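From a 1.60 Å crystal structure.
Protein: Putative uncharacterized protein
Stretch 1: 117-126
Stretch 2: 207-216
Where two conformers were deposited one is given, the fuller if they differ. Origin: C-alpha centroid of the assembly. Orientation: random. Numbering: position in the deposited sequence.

Stretch 1 117-126: ELTAGATEHA
Stretch 2, residues 207-216: KDVKSVEQRA

Both stretches are helical throughout, and each helix runs on beyond its stretch at both ends. Phi lies between -73° and -56° and psi between -47° and -30° at every residue, and the i to i+4 backbone bonds are regular: A122 N donates to L118 O at 2.9 Å, H125 N to G121 O at 2.9 Å, V212 N to D208 O at 2.9 Å and R215 N to S211 O at 2.8 Å. The two axes run nearly antiparallel, with 158° between their N-to-C directions (signed crossing angle -158°) and a closest approach of 9.1 Å. Register is set by A122 and D208, whose CA atoms lie 5.8 Å apart. The contact is modest, burying 337 Å² over both sides.

Packing is reciprocal, with one knob from each helix. L118, at chi1 -75° (m) and chi2 166° (t), points toward the second helix and sits among D208, S211, V212 and R215. Its CB lies 3.5 Å from V212 CG2, while its CD1 is 3.9 Å from both S211 CB and R215 CG; its CD2 comes to 4.1 Å from D208 OD1. R215 has chi1 -49° (m), chi2 -66° (m), chi3 71° (p) and chi4 86°, and its CG is the atom nearest the leucine.

D208 is the answering knob, at chi1 -76° (m) and chi2 -11°, set among L118, G121, A122 and H125. Its surroundings on the first helix include two small residues: D208 CB is 3.9 Å from A122 CB, and D208 OD2 lies 4.0 Å from G121 C. G121 has no side chain, although a CB there would have room.

The valines make further contacts. V212 (chi1 165°, t) points toward the first helix and also brings CG2 to 3.7 Å from T119 OG1. V209 (chi1 173°, t) directs its CA-to-CB bond away, yet V209 CG2 still reaches 4.5 Å from A122 CB.

No hydrogen bond crosses between the stretches. The closest listed contact is at H125 (chi1 -67°, m; chi2 -53°), where CD2, a ring carbon, lies 3.2 Å from D208 OD2. The carboxylate oxygen meets the ring at its edge, near the ring plane, closest to the carbon CD2, with H125 NE2 3.6 Å from D208 OD2.

Two side-chain hydrogen bonds lie within the stretches; T119 OG1, E124 OE2, R215 NE and R215 NH1 also bond elsewhere in the structure. T123 (chi1 -60°, m) turns OG1 back to T119 O at 2.8 Å, one turn earlier. In the second helix, R215 NH1 makes a weak bond to Q214 OE1 at 3.4 Å, with an N-H...acceptor angle of 140°.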

# COMPACT_ATOMS: atom_id res chain seq x y z
N GLU A 117 -5.65 -1.43 -6.36
CA GLU A 117 -5.61 -2.92 -6.40
C GLU A 117 -4.84 -3.51 -5.21
O GLU A 117 -5.30 -4.48 -4.53
CB GLU A 117 -4.96 -3.38 -7.74
CG GLU A 117 -4.73 -4.91 -7.81
CD GLU A 117 -3.62 -5.30 -8.83
OE1 GLU A 117 -2.89 -4.41 -9.37
OE2 GLU A 117 -3.45 -6.51 -9.08
N LEU A 118 -3.69 -2.91 -4.89
CA LEU A 118 -2.81 -3.43 -3.81
C LEU A 118 -3.47 -3.26 -2.48
O LEU A 118 -3.36 -4.16 -1.62
CB LEU A 118 -1.50 -2.61 -3.80
CG LEU A 118 -0.59 -3.01 -4.98
CD1 LEU A 118 0.46 -1.93 -5.06
CD2 LEU A 118 0.07 -4.34 -4.65
N THR A 119 -4.18 -2.14 -2.32
CA THR A 119 -4.81 -1.89 -1.00
C THR A 119 -5.99 -2.81 -0.77
O THR A 119 -6.22 -3.31 0.35
CB THR A 119 -5.20 -0.41 -0.86
OG1 THR A 119 -4.01 0.37 -0.99
CG2 THR A 119 -5.79 -0.15 0.53
N ALA A 120 -6.76 -3.09 -1.84
CA ALA A 120 -7.87 -4.07 -1.73
C ALA A 120 -7.33 -5.46 -1.38
O ALA A 120 -7.88 -6.17 -0.50
CB ALA A 120 -8.66 -4.10 -3.08
N GLY A 121 -6.20 -5.84 -1.99
CA GLY A 121 -5.60 -7.16 -1.65
C GLY A 121 -5.08 -7.15 -0.22
O GLY A 121 -5.27 -8.13 0.51
N ALA A 122 -4.44 -6.08 0.21
CA ALA A 122 -3.85 -5.98 1.53
C ALA A 122 -4.96 -6.06 2.55
O ALA A 122 -4.80 -6.68 3.64
CB ALA A 122 -3.13 -4.65 1.66
N THR A 123 -6.06 -5.40 2.27
CA THR A 123 -7.23 -5.45 3.17
C THR A 123 -7.67 -6.89 3.42
O THR A 123 -7.96 -7.26 4.56
CB THR A 123 -8.38 -4.53 2.68
OG1 THR A 123 -7.86 -3.21 2.63
CG2 THR A 123 -9.56 -4.62 3.61
N GLU A 124 -7.69 -7.71 2.33
CA GLU A 124 -8.08 -9.09 2.45
C GLU A 124 -7.04 -9.88 3.22
O GLU A 124 -7.43 -10.72 4.04
CB GLU A 124 -8.30 -9.75 1.07
CG GLU A 124 -9.51 -9.20 0.33
CD GLU A 124 -10.78 -9.21 1.17
OE1 GLU A 124 -11.05 -10.29 1.77
OE2 GLU A 124 -11.40 -8.10 1.31
N HIS A 125 -5.75 -9.58 3.01
CA HIS A 125 -4.74 -10.28 3.85
C HIS A 125 -4.89 -9.95 5.32
O HIS A 125 -4.72 -10.85 6.19
CB HIS A 125 -3.31 -9.96 3.38
CG HIS A 125 -3.00 -10.52 1.99
ND1 HIS A 125 -3.20 -11.81 1.70
CD2 HIS A 125 -2.50 -9.93 0.84
CE1 HIS A 125 -2.89 -12.04 0.39
NE2 HIS A 125 -2.43 -10.91 -0.11
N ALA A 126 -5.21 -8.71 5.64
CA ALA A 126 -5.32 -8.35 7.06
C ALA A 126 -6.53 -9.04 7.69
O ALA A 126 -6.42 -9.52 8.85
CB ALA A 126 -5.45 -6.83 7.20
N LYS A 207 4.31 -7.03 2.37
CA LYS A 207 4.78 -6.79 0.99
C LYS A 207 3.88 -5.80 0.26
O LYS A 207 4.37 -4.88 -0.43
CB LYS A 207 4.84 -8.08 0.22
CG LYS A 207 6.07 -8.89 0.59
CD LYS A 207 5.98 -10.24 -0.11
CE LYS A 207 7.33 -10.93 -0.20
NZ LYS A 207 7.82 -11.37 1.13
N ASP A 208 2.58 -5.98 0.43
CA ASP A 208 1.60 -5.14 -0.31
C ASP A 208 1.67 -3.70 0.14
O ASP A 208 1.57 -2.79 -0.70
CB ASP A 208 0.16 -5.66 -0.15
CG ASP A 208 -0.11 -6.91 -1.01
OD1 ASP A 208 0.71 -7.27 -1.89
OD2 ASP A 208 -1.14 -7.58 -0.79
N VAL A 209 1.86 -3.47 1.44
CA VAL A 209 1.89 -2.11 1.96
C VAL A 209 3.21 -1.47 1.53
O VAL A 209 3.20 -0.29 1.17
CB VAL A 209 1.59 -2.04 3.48
CG1 VAL A 209 1.81 -0.63 3.98
CG2 VAL A 209 0.18 -2.57 3.79
N LYS A 210 4.30 -2.24 1.51
CA LYS A 210 5.59 -1.69 1.02
C LYS A 210 5.42 -1.28 -0.44
O LYS A 210 5.90 -0.19 -0.83
CB LYS A 210 6.73 -2.68 1.15
CG LYS A 210 7.19 -2.80 2.59
CD LYS A 210 8.20 -3.90 2.74
CE LYS A 210 8.69 -3.92 4.18
NZ LYS A 210 9.39 -5.20 4.49
N SER A 211 4.78 -2.14 -1.23
CA SER A 211 4.51 -1.83 -2.65
C SER A 211 3.66 -0.57 -2.78
O SER A 211 3.95 0.28 -3.65
CB SER A 211 3.83 -3.02 -3.35
OG SER A 211 4.71 -4.13 -3.51
N VAL A 212 2.62 -0.42 -1.96
CA VAL A 212 1.78 0.80 -1.98
C VAL A 212 2.62 2.06 -1.78
O VAL A 212 2.45 3.06 -2.50
CB VAL A 212 0.61 0.75 -0.95
CG1 VAL A 212 -0.03 2.13 -0.72
CG2 VAL A 212 -0.43 -0.23 -1.43
N GLU A 213 3.51 2.01 -0.80
CA GLU A 213 4.27 3.18 -0.48
C GLU A 213 5.29 3.49 -1.61
O GLU A 213 5.57 4.67 -1.84
CB GLU A 213 4.88 3.04 0.95
CG GLU A 213 3.86 2.92 2.10
CD GLU A 213 4.36 2.26 3.40
OE1 GLU A 213 5.43 1.62 3.39
OE2 GLU A 213 3.70 2.40 4.47
N GLN A 214 5.80 2.47 -2.32
CA GLN A 214 6.70 2.64 -3.46
C GLN A 214 5.91 3.18 -4.66
O GLN A 214 6.37 4.15 -5.33
CB GLN A 214 7.33 1.35 -3.92
CG GLN A 214 8.41 0.77 -3.03
CD GLN A 214 9.22 -0.27 -3.80
OE1 GLN A 214 8.68 -1.22 -4.37
NE2 GLN A 214 10.54 -0.06 -3.85
N ARG A 215 4.74 2.59 -4.96
CA ARG A 215 3.91 3.21 -6.07
C ARG A 215 3.53 4.67 -5.75
O ARG A 215 3.38 5.52 -6.65
CB ARG A 215 2.61 2.38 -6.37
CG ARG A 215 2.75 0.87 -6.57
CD ARG A 215 3.51 0.31 -7.75
NE ARG A 215 4.96 0.49 -7.70
CZ ARG A 215 5.85 -0.31 -7.10
NH1 ARG A 215 7.14 -0.00 -7.20
NH2 ARG A 215 5.49 -1.40 -6.42
N ALA A 216 3.29 5.00 -4.49
CA ALA A 216 2.88 6.32 -4.10
C ALA A 216 4.04 7.31 -4.35
O ALA A 216 3.77 8.45 -4.71
CB ALA A 216 2.46 6.33 -2.64